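Local coordinates for protein L-tyrosine isonitrile synthase (Pseudomonas aeruginosa, PDB 3E59) that makes the isonitrile group of a tyrosine-derived intermediate in paerucumarin biosynthesis, taking the isonitrile carbon from C2 of ribulose 5-phosphate, at residues G116-D121 / F152-V157; Q169-L174 / I234-A239; E18-R23 / R40-V45; P48-F53 / E58-V63. All blocks are in the same frame, centred on the assembly; numbering follows the deposited sequence.

Interaction 1 (G116-D121 / F152-V157); sequences GRVFGD and FNLEDV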
loop_
_atom_site.group_PDB
_atom_site.type_symbol
_atom_site.label_atom_id
_atom_site.label_comp_id
_atom_site.label_asym_id
_atom_site.label_seq_id
_atom_site.Cartn_x
_atom_site.Cartn_y
_atom_site.Cartn_z
ATOM N N GLY A 116 6.375 -6.842 -2.641
ATOM C CA GLY A 116 6.022 -8.006 -3.457
ATOM C C GLY A 116 6.912 -9.176 -3.135
ATOM O O GLY A 116 6.448 -10.297 -2.997
ATOM N N ARG A 117 8.201 -8.891 -2.993
ATOM C CA ARG A 117 9.187 -9.912 -2.726
ATOM C C ARG A 117 9.150 -10.428 -1.290
ATOM O O ARG A 117 9.580 -11.546 -1.053
ATOM C CB ARG A 117 10.591 -9.404 -3.077
ATOM C CG ARG A 117 11.653 -10.506 -3.229
ATOM C CD ARG A 117 11.474 -11.293 -4.520
ATOM N NE ARG A 117 11.825 -10.500 -5.696
ATOM C CZ ARG A 117 11.475 -10.806 -6.941
ATOM N NH1 ARG A 117 10.750 -11.888 -7.188
ATOM N NH2 ARG A 117 11.845 -10.014 -7.942
ATOM N N VAL A 118 8.633 -9.637 -0.345
ATOM C CA VAL A 118 8.723 -9.989 1.089
ATOM C C VAL A 118 7.871 -11.204 1.511
ATOM O O VAL A 118 8.239 -11.924 2.451
ATOM C CB VAL A 118 8.491 -8.761 2.073
ATOM C CG1 VAL A 118 9.169 -7.489 1.568
ATOM C CG2 VAL A 118 7.030 -8.516 2.353
ATOM N N PHE A 119 6.763 -11.441 0.803
ATOM C CA PHE A 119 5.773 -12.458 1.212
ATOM C C PHE A 119 6.121 -13.906 0.838
ATOM O O PHE A 119 6.015 -14.828 1.668
ATOM C CB PHE A 119 4.381 -12.088 0.701
ATOM C CG PHE A 119 3.941 -10.700 1.109
ATOM C CD1 PHE A 119 3.544 -9.770 0.152
ATOM C CD2 PHE A 119 3.933 -10.322 2.453
ATOM C CE1 PHE A 119 3.139 -8.486 0.521
ATOM C CE2 PHE A 119 3.536 -9.031 2.827
ATOM C CZ PHE A 119 3.143 -8.115 1.862
ATOM N N GLY A 120 6.539 -14.095 -0.410
ATOM C CA GLY A 120 6.850 -15.421 -0.916
ATOM C C GLY A 120 5.590 -16.230 -1.091
ATOM O O GLY A 120 4.623 -15.765 -1.709
ATOM N N ASP A 121 5.604 -17.431 -0.516
ATOM C CA ASP A 121 4.502 -18.385 -0.635
ATOM C C ASP A 121 3.293 -18.027 0.221
ATOM O O ASP A 121 2.290 -18.753 0.205
ATOM C CB ASP A 121 4.980 -19.822 -0.328
ATOM C CG ASP A 121 5.420 -20.014 1.135
ATOM O OD1 ASP A 121 4.591 -19.821 2.057
ATOM O OD2 ASP A 121 6.598 -20.389 1.361
ATOM N N PHE A 152 11.996 1.081 -4.475
ATOM C CA PHE A 152 12.979 0.342 -3.704
ATOM C C PHE A 152 12.399 -1.041 -3.435
ATOM O O PHE A 152 11.391 -1.168 -2.746
ATOM C CB PHE A 152 13.262 1.091 -2.397
ATOM C CG PHE A 152 14.365 0.495 -1.567
ATOM C CD1 PHE A 152 15.708 0.782 -1.854
ATOM C CD2 PHE A 152 14.066 -0.326 -0.480
ATOM C CE1 PHE A 152 16.729 0.240 -1.086
ATOM C CE2 PHE A 152 15.094 -0.880 0.301
ATOM C CZ PHE A 152 16.421 -0.600 0.001
ATOM N N ASN A 153 13.027 -2.075 -4.003
ATOM C CA ASN A 153 12.601 -3.461 -3.797
ATOM C C ASN A 153 13.503 -4.143 -2.774
ATOM O O ASN A 153 14.553 -3.603 -2.415
ATOM C CB ASN A 153 12.625 -4.234 -5.123
ATOM C CG ASN A 153 11.910 -3.497 -6.250
ATOM O OD1 ASN A 153 12.531 -3.045 -7.223
ATOM N ND2 ASN A 153 10.607 -3.361 -6.119
ATOM N N LEU A 154 13.106 -5.325 -2.310
ATOM C CA LEU A 154 13.934 -6.086 -1.365
ATOM C C LEU A 154 15.361 -6.345 -1.878
ATOM O O LEU A 154 16.315 -6.366 -1.092
ATOM C CB LEU A 154 13.254 -7.405 -0.980
ATOM C CG LEU A 154 13.867 -8.301 0.114
ATOM C CD1 LEU A 154 14.192 -7.546 1.403
ATOM C CD2 LEU A 154 12.963 -9.506 0.396
ATOM N N GLU A 155 15.494 -6.530 -3.193
ATOM C CA GLU A 155 16.784 -6.857 -3.814
ATOM C C GLU A 155 17.718 -5.659 -3.940
ATOM O O GLU A 155 18.895 -5.819 -4.265
ATOM C CB GLU A 155 16.600 -7.539 -5.176
ATOM C CG GLU A 155 15.659 -6.840 -6.131
ATOM C CD GLU A 155 14.245 -7.393 -6.075
ATOM O OE1 GLU A 155 13.731 -7.683 -4.966
ATOM O OE2 GLU A 155 13.640 -7.529 -7.158
ATOM N N ASP A 156 17.192 -4.467 -3.678
ATOM C CA ASP A 156 17.996 -3.251 -3.692
ATOM C C ASP A 156 18.704 -2.996 -2.366
ATOM O O ASP A 156 19.515 -2.074 -2.267
ATOM C CB ASP A 156 17.134 -2.044 -4.077
ATOM C CG ASP A 156 16.492 -2.202 -5.447
ATOM O OD1 ASP A 156 17.144 -2.767 -6.352
ATOM O OD2 ASP A 156 15.336 -1.760 -5.621
ATOM N N VAL A 157 18.390 -3.800 -1.350
ATOM C CA VAL A 157 19.050 -3.687 -0.048
ATOM C C VAL A 157 20.539 -3.998 -0.214
ATOM O O VAL A 157 20.934 -5.148 -0.465
ATOM C CB VAL A 157 18.390 -4.583 1.051
ATOM C CG1 VAL A 157 19.161 -4.491 2.376
ATOM C CG2 VAL A 157 16.923 -4.199 1.249
HETATM O O HOH W 1 10.195 -6.145 -2.557
#
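Arg117 and Glu155 are brought together by two bent chains: the arginine sets CG opposite its backbone N (chi1 -163°) and then folds at chi2 and chi3, while Glu155 holds CG between its own N and carbonyl carbon (chi1 50°), which carries the carboxylate back to the guanidinium. The side chains cross at about a right angle, the two flat groups 36° apart. The NH2 of Arg117 gives a nearly straight bond to Glu155 OE2 (3.2 Å), reaching it on the syn side but well out of the carboxylate plane, while OE2 itself lies in the guanidinium plane; from Arg117 NE to Glu155 OE1 the bond is weak, at 3.5 Å. Nearer the backbone, the aliphatic parts pack, Arg117 CB lying 3.9 Å from Leu154 CB, and Leu154 CD2 extends to Val118 CG1 at 4.5 Å. A water accepts from Leu154 N at 3.0 Å and, weakly, from Arg117 N, linking the two backbones. Asp127 takes NH1 of Arg117 and Ser131 bonds its NH2, while Gln134 donates to Glu155 OE2. With two acidic partners, the buried arginine probably remains charged, and its polar end is tied to both the loop after strand 149-151 and helix 127-144.

Interaction 2 (Q169-L174 / I234-A239); sequences QLRQLL and IQRSWA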
loop_
_atom_site.group_PDB
_atom_site.type_symbol
_atom_site.label_atom_id
_atom_site.label_comp_id
_atom_site.label_asym_id
_atom_site.label_seq_id
_atom_site.Cartn_x
_atom_site.Cartn_y
_atom_site.Cartn_z
ATOM N N GLN A 169 16.388 -16.805 -0.292
ATOM C CA GLN A 169 17.456 -16.317 0.589
ATOM C C GLN A 169 17.335 -14.831 0.965
ATOM O O GLN A 169 17.756 -14.428 2.051
ATOM C CB GLN A 169 18.829 -16.614 -0.012
ATOM C CG GLN A 169 19.292 -18.040 0.243
ATOM C CD GLN A 169 20.509 -18.435 -0.579
ATOM O OE1 GLN A 169 20.632 -18.066 -1.751
ATOM N NE2 GLN A 169 21.407 -19.201 0.030
ATOM N N LEU A 170 16.769 -14.024 0.066
ATOM C CA LEU A 170 16.486 -12.624 0.362
ATOM C C LEU A 170 15.457 -12.547 1.478
ATOM O O LEU A 170 15.666 -11.855 2.482
ATOM C CB LEU A 170 15.956 -11.892 -0.875
ATOM C CG LEU A 170 16.913 -11.085 -1.747
ATOM C CD1 LEU A 170 16.150 -10.499 -2.936
ATOM C CD2 LEU A 170 17.616 -9.979 -0.955
ATOM N N ARG A 171 14.360 -13.289 1.300
ATOM C CA ARG A 171 13.307 -13.383 2.288
ATOM C C ARG A 171 13.843 -13.838 3.646
ATOM O O ARG A 171 13.488 -13.258 4.675
ATOM C CB ARG A 171 12.173 -14.285 1.785
ATOM C CG ARG A 171 11.293 -13.595 0.749
ATOM C CD ARG A 171 10.051 -14.408 0.370
ATOM N NE ARG A 171 10.353 -15.450 -0.612
ATOM C CZ ARG A 171 10.343 -15.284 -1.934
ATOM N NH1 ARG A 171 10.054 -14.102 -2.470
ATOM N NH2 ARG A 171 10.640 -16.308 -2.733
ATOM N N GLN A 172 14.713 -14.848 3.641
ATOM C CA GLN A 172 15.345 -15.350 4.869
ATOM C C GLN A 172 16.274 -14.330 5.541
ATOM O O GLN A 172 16.404 -14.315 6.771
ATOM C CB GLN A 172 16.093 -16.664 4.606
ATOM C CG GLN A 172 15.181 -17.902 4.529
ATOM C CD GLN A 172 14.278 -18.060 5.758
ATOM O OE1 GLN A 172 14.724 -17.915 6.906
ATOM N NE2 GLN A 172 13.005 -18.364 5.519
ATOM N N LEU A 173 16.929 -13.498 4.733
ATOM C CA LEU A 173 17.726 -12.376 5.257
ATOM C C LEU A 173 16.869 -11.301 5.930
ATOM O O LEU A 173 17.267 -10.774 6.966
ATOM C CB LEU A 173 18.616 -11.744 4.171
ATOM C CG LEU A 173 19.809 -12.556 3.655
ATOM C CD1 LEU A 173 20.524 -11.771 2.563
ATOM C CD2 LEU A 173 20.768 -12.918 4.778
ATOM N N LEU A 174 15.712 -10.983 5.341
ATOM C CA LEU A 174 14.727 -10.065 5.949
ATOM C C LEU A 174 14.166 -10.607 7.267
ATOM O O LEU A 174 14.094 -9.889 8.261
ATOM C CB LEU A 174 13.560 -9.788 4.987
ATOM C CG LEU A 174 12.426 -8.883 5.524
ATOM C CD1 LEU A 174 12.901 -7.458 5.722
ATOM C CD2 LEU A 174 11.172 -8.919 4.658
ATOM N N ILE A 234 1.465 -10.200 8.077
ATOM C CA ILE A 234 1.751 -9.116 9.018
ATOM C C ILE A 234 3.215 -9.179 9.470
ATOM O O ILE A 234 3.906 -8.149 9.508
ATOM C CB ILE A 234 0.808 -9.187 10.258
ATOM C CG1 ILE A 234 -0.677 -9.100 9.854
ATOM C CG2 ILE A 234 1.147 -8.135 11.280
ATOM C CD1 ILE A 234 -1.019 -7.886 9.047
ATOM N N GLN A 235 3.690 -10.386 9.805
ATOM C CA GLN A 235 5.088 -10.579 10.231
ATOM C C GLN A 235 6.048 -10.036 9.170
ATOM O O GLN A 235 6.951 -9.271 9.492
ATOM C CB GLN A 235 5.400 -12.061 10.508
ATOM C CG GLN A 235 6.827 -12.317 11.000
ATOM C CD GLN A 235 7.247 -13.760 10.842
ATOM O OE1 GLN A 235 7.025 -14.373 9.794
ATOM N NE2 GLN A 235 7.870 -14.316 11.883
ATOM N N ARG A 236 5.842 -10.430 7.915
ATOM C CA ARG A 236 6.650 -9.931 6.796
ATOM C C ARG A 236 6.522 -8.428 6.569
ATOM O O ARG A 236 7.535 -7.743 6.378
ATOM C CB ARG A 236 6.327 -10.671 5.492
ATOM C CG ARG A 236 6.539 -12.173 5.538
ATOM C CD ARG A 236 7.972 -12.565 5.889
ATOM N NE ARG A 236 8.024 -13.986 6.217
ATOM C CZ ARG A 236 8.096 -14.965 5.321
ATOM N NH1 ARG A 236 8.151 -14.695 4.017
ATOM N NH2 ARG A 236 8.112 -16.222 5.739
ATOM N N SER A 237 5.291 -7.916 6.574
ATOM C CA SER A 237 5.062 -6.475 6.391
ATOM C C SER A 237 5.737 -5.673 7.479
ATOM O O SER A 237 6.324 -4.628 7.203
ATOM C CB SER A 237 3.568 -6.133 6.387
ATOM O OG SER A 237 2.890 -6.881 5.399
ATOM N N TRP A 238 5.642 -6.153 8.723
ATOM C CA TRP A 238 6.278 -5.460 9.836
ATOM C C TRP A 238 7.806 -5.570 9.798
ATOM O O TRP A 238 8.500 -4.599 10.103
ATOM C CB TRP A 238 5.726 -5.917 11.190
ATOM C CG TRP A 238 4.301 -5.471 11.512
ATOM C CD1 TRP A 238 3.484 -4.635 10.769
ATOM C CD2 TRP A 238 3.549 -5.821 12.683
ATOM N NE1 TRP A 238 2.275 -4.469 11.405
ATOM C CE2 TRP A 238 2.289 -5.176 12.585
ATOM C CE3 TRP A 238 3.819 -6.617 13.815
ATOM C CZ2 TRP A 238 1.293 -5.313 13.579
ATOM C CZ3 TRP A 238 2.820 -6.752 14.801
ATOM C CH2 TRP A 238 1.577 -6.101 14.667
ATOM N N ALA A 239 8.327 -6.752 9.458
ATOM C CA ALA A 239 9.774 -6.926 9.224
ATOM C C ALA A 239 10.278 -5.956 8.142
ATOM O O ALA A 239 11.263 -5.253 8.347
ATOM C CB ALA A 239 10.096 -8.377 8.835
#
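Leu174 leaves its helix toward Ala239 and sets its branch-point carbon against the alanine methyl, Leu174 CG 4.1 Å from Ala239 CB. The leucine fork then divides its contacts: Leu174 CD1 lies 3.8 Å from the carbonyl oxygen of Ala239, and CD2 approaches the carbonyl oxygen of Arg236 at 4.2 Å. With CG anti to the backbone N (chi1 178°), Leu174 extends across a considerable gap, since the local axes of helices 169-174 and 234-239 come no closer than 11.1 Å and their directions differ by 75°. One turn back along each helix, Arg171 and Arg236 meet obliquely. Their guanidinium planes are only 13° apart, yet the groups are not stacked: the contact is made by the aliphatic CD of Arg171, 4.1 Å from Arg236 NH1, and the nearest charged atoms, Arg171 NE and Arg236 NH1, remain 5.2 Å apart. Each cation is directed to partners beyond the pair. Glu168 and Asp127 form salt bridges with Arg171, whose NH1 also donates to the carbonyl oxygen of Arg117, and Arg236 NH1 donates to that of Val118. The acids probably offset much of the like-charge repulsion. Between the helices themselves the contact is van der Waals only, hydrocarbon against hydrocarbon, carbonyl oxygen and one guanidinium nitrogen, while their arginines supply N-H groups to the backbone of helix 116-119.

Interaction 3 (E18-R23 / R40-V45); sequences ELLLYR and RRIEQV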
loop_
_atom_site.group_PDB
_atom_site.type_symbol
_atom_site.label_atom_id
_atom_site.label_comp_id
_atom_site.label_asym_id
_atom_site.label_seq_id
_atom_site.Cartn_x
_atom_site.Cartn_y
_atom_site.Cartn_z
ATOM N N GLU A 18 -1.987 19.005 3.499
ATOM C CA GLU A 18 -1.998 18.357 2.185
ATOM C C GLU A 18 -2.188 16.821 2.255
ATOM O O GLU A 18 -2.924 16.244 1.450
ATOM C CB GLU A 18 -0.708 18.707 1.430
ATOM C CG GLU A 18 -0.642 18.202 0.012
ATOM C CD GLU A 18 -1.654 18.878 -0.893
ATOM O OE1 GLU A 18 -1.771 20.121 -0.816
ATOM O OE2 GLU A 18 -2.332 18.162 -1.670
ATOM N N LEU A 19 -1.528 16.173 3.211
ATOM C CA LEU A 19 -1.672 14.726 3.421
ATOM C C LEU A 19 -3.016 14.368 4.052
ATOM O O LEU A 19 -3.595 13.349 3.725
ATOM C CB LEU A 19 -0.544 14.194 4.325
ATOM C CG LEU A 19 0.904 14.544 3.955
ATOM C CD1 LEU A 19 1.866 14.213 5.098
ATOM C CD2 LEU A 19 1.322 13.831 2.668
ATOM N N LEU A 20 -3.486 15.211 4.975
ATOM C CA LEU A 20 -4.680 14.938 5.761
ATOM C C LEU A 20 -5.954 14.814 4.912
ATOM O O LEU A 20 -6.888 14.103 5.295
ATOM C CB LEU A 20 -4.859 16.014 6.847
ATOM C CG LEU A 20 -3.982 15.917 8.111
ATOM C CD1 LEU A 20 -4.110 17.175 8.931
ATOM C CD2 LEU A 20 -4.352 14.680 8.948
ATOM N N LEU A 21 -5.976 15.524 3.777
ATOM C CA LEU A 21 -7.045 15.428 2.777
ATOM C C LEU A 21 -7.260 14.021 2.230
ATOM O O LEU A 21 -8.376 13.689 1.825
ATOM C CB LEU A 21 -6.748 16.343 1.588
ATOM C CG LEU A 21 -6.672 17.843 1.835
ATOM C CD1 LEU A 21 -5.984 18.527 0.656
ATOM C CD2 LEU A 21 -8.077 18.433 2.110
ATOM N N TYR A 22 -6.197 13.211 2.214
ATOM C CA TYR A 22 -6.206 11.883 1.595
ATOM C C TYR A 22 -5.974 10.745 2.594
ATOM O O TYR A 22 -5.585 9.631 2.212
ATOM C CB TYR A 22 -5.147 11.833 0.483
ATOM C CG TYR A 22 -5.321 12.938 -0.542
ATOM C CD1 TYR A 22 -6.307 12.848 -1.530
ATOM C CD2 TYR A 22 -4.524 14.081 -0.505
ATOM C CE1 TYR A 22 -6.484 13.868 -2.457
ATOM C CE2 TYR A 22 -4.700 15.105 -1.427
ATOM C CZ TYR A 22 -5.673 14.981 -2.400
ATOM O OH TYR A 22 -5.855 15.982 -3.320
ATOM N N ARG A 23 -6.227 11.013 3.871
ATOM C CA ARG A 23 -5.911 10.049 4.924
ATOM C C ARG A 23 -6.903 8.872 4.944
ATOM O O ARG A 23 -8.127 9.060 4.850
ATOM C CB ARG A 23 -5.839 10.748 6.292
ATOM C CG ARG A 23 -5.299 9.857 7.407
ATOM C CD ARG A 23 -5.131 10.582 8.732
ATOM N NE ARG A 23 -6.389 11.089 9.276
ATOM C CZ ARG A 23 -7.063 10.557 10.293
ATOM N NH1 ARG A 23 -6.608 9.473 10.925
ATOM N NH2 ARG A 23 -8.201 11.128 10.693
ATOM N N ARG A 40 -5.272 15.995 15.990
ATOM C CA ARG A 40 -4.414 16.523 17.044
ATOM C C ARG A 40 -3.218 15.592 17.341
ATOM O O ARG A 40 -2.068 16.040 17.373
ATOM C CB ARG A 40 -5.225 16.809 18.317
ATOM N N ARG A 41 -3.474 14.297 17.526
ATOM C CA ARG A 41 -2.362 13.396 17.812
ATOM C C ARG A 41 -1.504 13.064 16.585
ATOM O O ARG A 41 -0.318 12.761 16.718
ATOM C CB ARG A 41 -2.770 12.168 18.642
ATOM C CG ARG A 41 -4.078 11.505 18.306
ATOM C CD ARG A 41 -4.638 10.800 19.548
ATOM N NE ARG A 41 -5.075 9.433 19.249
ATOM C CZ ARG A 41 -6.317 9.077 18.914
ATOM N NH1 ARG A 41 -7.295 9.981 18.835
ATOM N NH2 ARG A 41 -6.589 7.803 18.667
ATOM N N ILE A 42 -2.091 13.185 15.397
ATOM C CA ILE A 42 -1.317 13.108 14.152
ATOM C C ILE A 42 -0.307 14.264 14.061
ATOM O O ILE A 42 0.860 14.042 13.724
ATOM C CB ILE A 42 -2.226 13.032 12.889
ATOM C CG1 ILE A 42 -2.857 11.648 12.781
ATOM C CG2 ILE A 42 -1.431 13.327 11.619
ATOM C CD1 ILE A 42 -4.068 11.602 11.885
ATOM N N GLU A 43 -0.756 15.473 14.392
ATOM C CA GLU A 43 0.095 16.670 14.388
ATOM C C GLU A 43 1.310 16.527 15.297
ATOM O O GLU A 43 2.413 16.921 14.935
ATOM C CB GLU A 43 -0.705 17.899 14.820
ATOM C CG GLU A 43 -1.503 18.558 13.716
ATOM C CD GLU A 43 -1.811 20.031 14.011
ATOM O OE1 GLU A 43 -2.261 20.737 13.073
ATOM O OE2 GLU A 43 -1.582 20.488 15.165
ATOM N N GLN A 44 1.093 15.957 16.480
ATOM C CA GLN A 44 2.163 15.731 17.453
ATOM C C GLN A 44 3.254 14.817 16.894
ATOM O O GLN A 44 4.447 15.070 17.082
ATOM C CB GLN A 44 1.592 15.116 18.730
ATOM C CG GLN A 44 0.569 15.981 19.441
ATOM C CD GLN A 44 0.117 15.390 20.766
ATOM O OE1 GLN A 44 0.414 14.229 21.095
ATOM N NE2 GLN A 44 -0.600 16.193 21.545
ATOM N N VAL A 45 2.838 13.763 16.196
ATOM C CA VAL A 45 3.773 12.772 15.661
ATOM C C VAL A 45 4.458 13.254 14.374
ATOM O O VAL A 45 5.678 13.190 14.254
ATOM C CB VAL A 45 3.082 11.398 15.431
ATOM C CG1 VAL A 45 4.054 10.384 14.829
ATOM C CG2 VAL A 45 2.505 10.870 16.731
#
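Leu20, near the C-terminal end of helix 11-20, and Ile42 of helix 35-55 keep their backbones well apart, their CA atoms 9.2 Å from each other, and a type I turn from Leu20 to Arg23 brings a second side chain of segment 18-23 to the same isoleucine. Ile42 meets the two with separate branches. Ile42 CG2 lies 4.2 Å from Leu20 CD2, the two side chains passing alongside each other, running opposite ways. Ile42 CD1 sits over one face of the Arg23 guanidinium, 3.1 Å above the plane and displaced toward the rim, with Arg23 NH1 at 3.5 Å and Arg23 CD equally near. Arg23 runs straight through chi1 and chi2 and bends at chi3 (62°), and chi4 of 105° turns the flat group's face to the methyl. Phe266 of strand 265-267 also touches Leu20, Arg23 and Ile42, joining the end of helix 11-20 and helix 35-55 to the edge of the parallel sheet. The guanidinium N-H groups lie in its plane, so a methyl over the face does not block them, and NH2 forms a salt bridge with Glu38, one turn before Ile42. Charge and apolar contact thus share one group: NH2 pairs with the acid while one face packs on Ile42.

Interaction 4 (P48-F53 / E58-V63); sequences PRIAAF and EPIEFV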
loop_
_atom_site.group_PDB
_atom_site.type_symbol
_atom_site.label_atom_id
_atom_site.label_comp_id
_atom_site.label_asym_id
_atom_site.label_seq_id
_atom_site.Cartn_x
_atom_site.Cartn_y
_atom_site.Cartn_z
ATOM N N PRO A 48 7.000 17.425 13.711
ATOM C CA PRO A 48 8.456 17.591 13.840
ATOM C C PRO A 48 9.241 16.742 12.832
ATOM O O PRO A 48 10.355 17.115 12.475
ATOM C CB PRO A 48 8.751 17.158 15.275
ATOM C CG PRO A 48 7.588 16.367 15.712
ATOM C CD PRO A 48 6.402 16.752 14.880
ATOM N N ARG A 49 8.654 15.633 12.363
ATOM C CA ARG A 49 9.303 14.750 11.378
ATOM C C ARG A 49 9.430 15.431 10.006
ATOM O O ARG A 49 10.488 15.365 9.368
ATOM C CB ARG A 49 8.567 13.401 11.257
ATOM C CG ARG A 49 8.656 12.515 12.496
ATOM C CD ARG A 49 7.975 11.154 12.284
ATOM N NE ARG A 49 8.688 10.302 11.325
ATOM C CZ ARG A 49 9.854 9.698 11.567
ATOM N NH1 ARG A 49 10.465 9.839 12.738
ATOM N NH2 ARG A 49 10.415 8.953 10.630
ATOM N N ILE A 50 8.346 16.078 9.570
ATOM C CA ILE A 50 8.335 16.880 8.345
ATOM C C ILE A 50 9.256 18.082 8.524
ATOM O O ILE A 50 10.041 18.410 7.634
ATOM C CB ILE A 50 6.904 17.382 7.993
ATOM C CG1 ILE A 50 5.976 16.208 7.658
ATOM C CG2 ILE A 50 6.944 18.404 6.847
ATOM C CD1 ILE A 50 4.510 16.555 7.712
ATOM N N ALA A 51 9.149 18.726 9.687
ATOM C CA ALA A 51 9.913 19.936 9.991
ATOM C C ALA A 51 11.430 19.695 9.955
ATOM O O ALA A 51 12.193 20.601 9.648
ATOM C CB ALA A 51 9.486 20.510 11.336
ATOM N N ALA A 52 11.850 18.469 10.257
ATOM C CA ALA A 52 13.262 18.077 10.200
ATOM C C ALA A 52 13.858 18.293 8.801
ATOM O O ALA A 52 14.952 18.846 8.667
ATOM C CB ALA A 52 13.428 16.638 10.637
ATOM N N PHE A 53 13.135 17.861 7.768
ATOM C CA PHE A 53 13.568 18.081 6.385
ATOM C C PHE A 53 13.603 19.571 6.023
ATOM O O PHE A 53 14.568 20.042 5.418
ATOM C CB PHE A 53 12.682 17.303 5.398
ATOM C CG PHE A 53 12.835 15.798 5.499
ATOM C CD1 PHE A 53 13.949 15.158 4.954
ATOM C CD2 PHE A 53 11.861 15.024 6.138
ATOM C CE1 PHE A 53 14.103 13.768 5.056
ATOM C CE2 PHE A 53 12.005 13.634 6.244
ATOM C CZ PHE A 53 13.129 13.007 5.705
ATOM N N GLU A 58 16.190 20.417 2.923
ATOM C CA GLU A 58 16.268 19.189 2.138
ATOM C C GLU A 58 14.881 18.836 1.610
ATOM O O GLU A 58 13.875 19.242 2.202
ATOM C CB GLU A 58 16.771 18.030 2.997
ATOM C CG GLU A 58 18.224 18.097 3.428
ATOM C CD GLU A 58 18.500 17.217 4.639
ATOM O OE1 GLU A 58 17.530 16.707 5.253
ATOM O OE2 GLU A 58 19.689 17.043 4.987
ATOM N N PRO A 59 14.815 18.079 0.498
ATOM C CA PRO A 59 13.492 17.636 0.040
ATOM C C PRO A 59 12.866 16.682 1.064
ATOM O O PRO A 59 13.587 15.928 1.737
ATOM C CB PRO A 59 13.784 16.919 -1.292
ATOM C CG PRO A 59 15.183 17.329 -1.672
ATOM C CD PRO A 59 15.899 17.599 -0.380
ATOM N N ILE A 60 11.546 16.732 1.201
ATOM C CA ILE A 60 10.857 15.865 2.160
ATOM C C ILE A 60 10.761 14.434 1.598
ATOM O O ILE A 60 10.215 14.217 0.511
ATOM C CB ILE A 60 9.458 16.418 2.515
ATOM C CG1 ILE A 60 9.560 17.882 2.966
ATOM C CG2 ILE A 60 8.769 15.555 3.602
ATOM C CD1 ILE A 60 8.261 18.650 2.805
ATOM N N GLU A 61 11.319 13.470 2.330
ATOM C CA GLU A 61 11.258 12.057 1.942
ATOM C C GLU A 61 10.038 11.372 2.557
ATOM O O GLU A 61 9.756 11.521 3.767
ATOM C CB GLU A 61 12.534 11.306 2.366
ATOM C CG GLU A 61 13.838 11.833 1.751
ATOM C CD GLU A 61 15.099 11.237 2.409
ATOM O OE1 GLU A 61 15.148 10.008 2.649
ATOM O OE2 GLU A 61 16.051 12.006 2.682
ATOM N N PHE A 62 9.326 10.639 1.697
ATOM C CA PHE A 62 8.249 9.725 2.065
ATOM C C PHE A 62 8.640 8.300 1.666
ATOM O O PHE A 62 9.186 8.074 0.584
ATOM C CB PHE A 62 6.909 10.108 1.381
ATOM C CG PHE A 62 6.427 11.491 1.723
ATOM C CD1 PHE A 62 6.813 12.590 0.952
ATOM C CD2 PHE A 62 5.593 11.704 2.821
ATOM C CE1 PHE A 62 6.389 13.887 1.273
ATOM C CE2 PHE A 62 5.165 12.981 3.152
ATOM C CZ PHE A 62 5.569 14.083 2.384
ATOM N N VAL A 63 8.350 7.352 2.554
ATOM C CA VAL A 63 8.484 5.924 2.286
ATOM C C VAL A 63 7.088 5.319 2.266
ATOM O O VAL A 63 6.284 5.588 3.159
ATOM C CB VAL A 63 9.382 5.252 3.343
ATOM C CG1 VAL A 63 9.134 3.744 3.421
ATOM C CG2 VAL A 63 10.850 5.556 3.023
#
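A helix-to-strand connection joins these segments: helix 35-55 ends, the chain reverses over a few residues, and strand 60-64 enters the parallel sheet, the local axes 8.2 Å apart and running at 132°. Phe53 carries most of the contact. Phe53 O accepts from Glu58 N at 3.0 Å with an N-H...O angle of 160°, closing the turn. Its side chain, with CG beside the backbone N (chi1 -68°), lays one ring face along the incoming strand, so that Glu61 N stands over the ring centre, 3.7 Å above the Phe53 ring plane. Ile60 CA lies over the same face, and Ile60 CG1 packs 4.0 Å from Phe53 CB. Around the ring, Phe53 CD1 comes 3.3 Å from the carbonyl oxygen of Pro59, an oblique approach, and Phe53 CE1 meets Glu61 OE2 at 3.5 Å; the extended Glu61 chain runs across the direction of the Phe53 side chain. A turn earlier, Ile50 CG2 touches Ile60 CD1 at 4.3 Å. Glu58 OE1 is paired with Arg250 in a salt bridge. On its two sides strand 60-64 bonds to strands 108-112 and 252-255, which makes it the central strand of five. A helix packed through its last turns onto the strand that follows it is typical of alpha/beta folds built on a parallel sheet.

How the interactions relate
Along the chain the contacts come in the order 3, 4, 1, 2, each closing before the next opens. Interactions 3 and 4 share helix 35-55, have centres 14 Å apart and touch where Leu19 CD2 lies 4.0 Å from Phe62 CE2; between them they set that helix against helix 11-20 and strand 60-64. Interactions 1 and 2 form a second cluster, centres 8 Å apart, joined by probable hydrogen bonds from Arg171 and Arg236 to carbonyls of helix 116-119. The clusters lie 25 to 29 Å apart, centre to centre. The parallel sheet spans the distance: interaction 4 uses its central strand, and interaction 1 follows strand 149-151 at one edge.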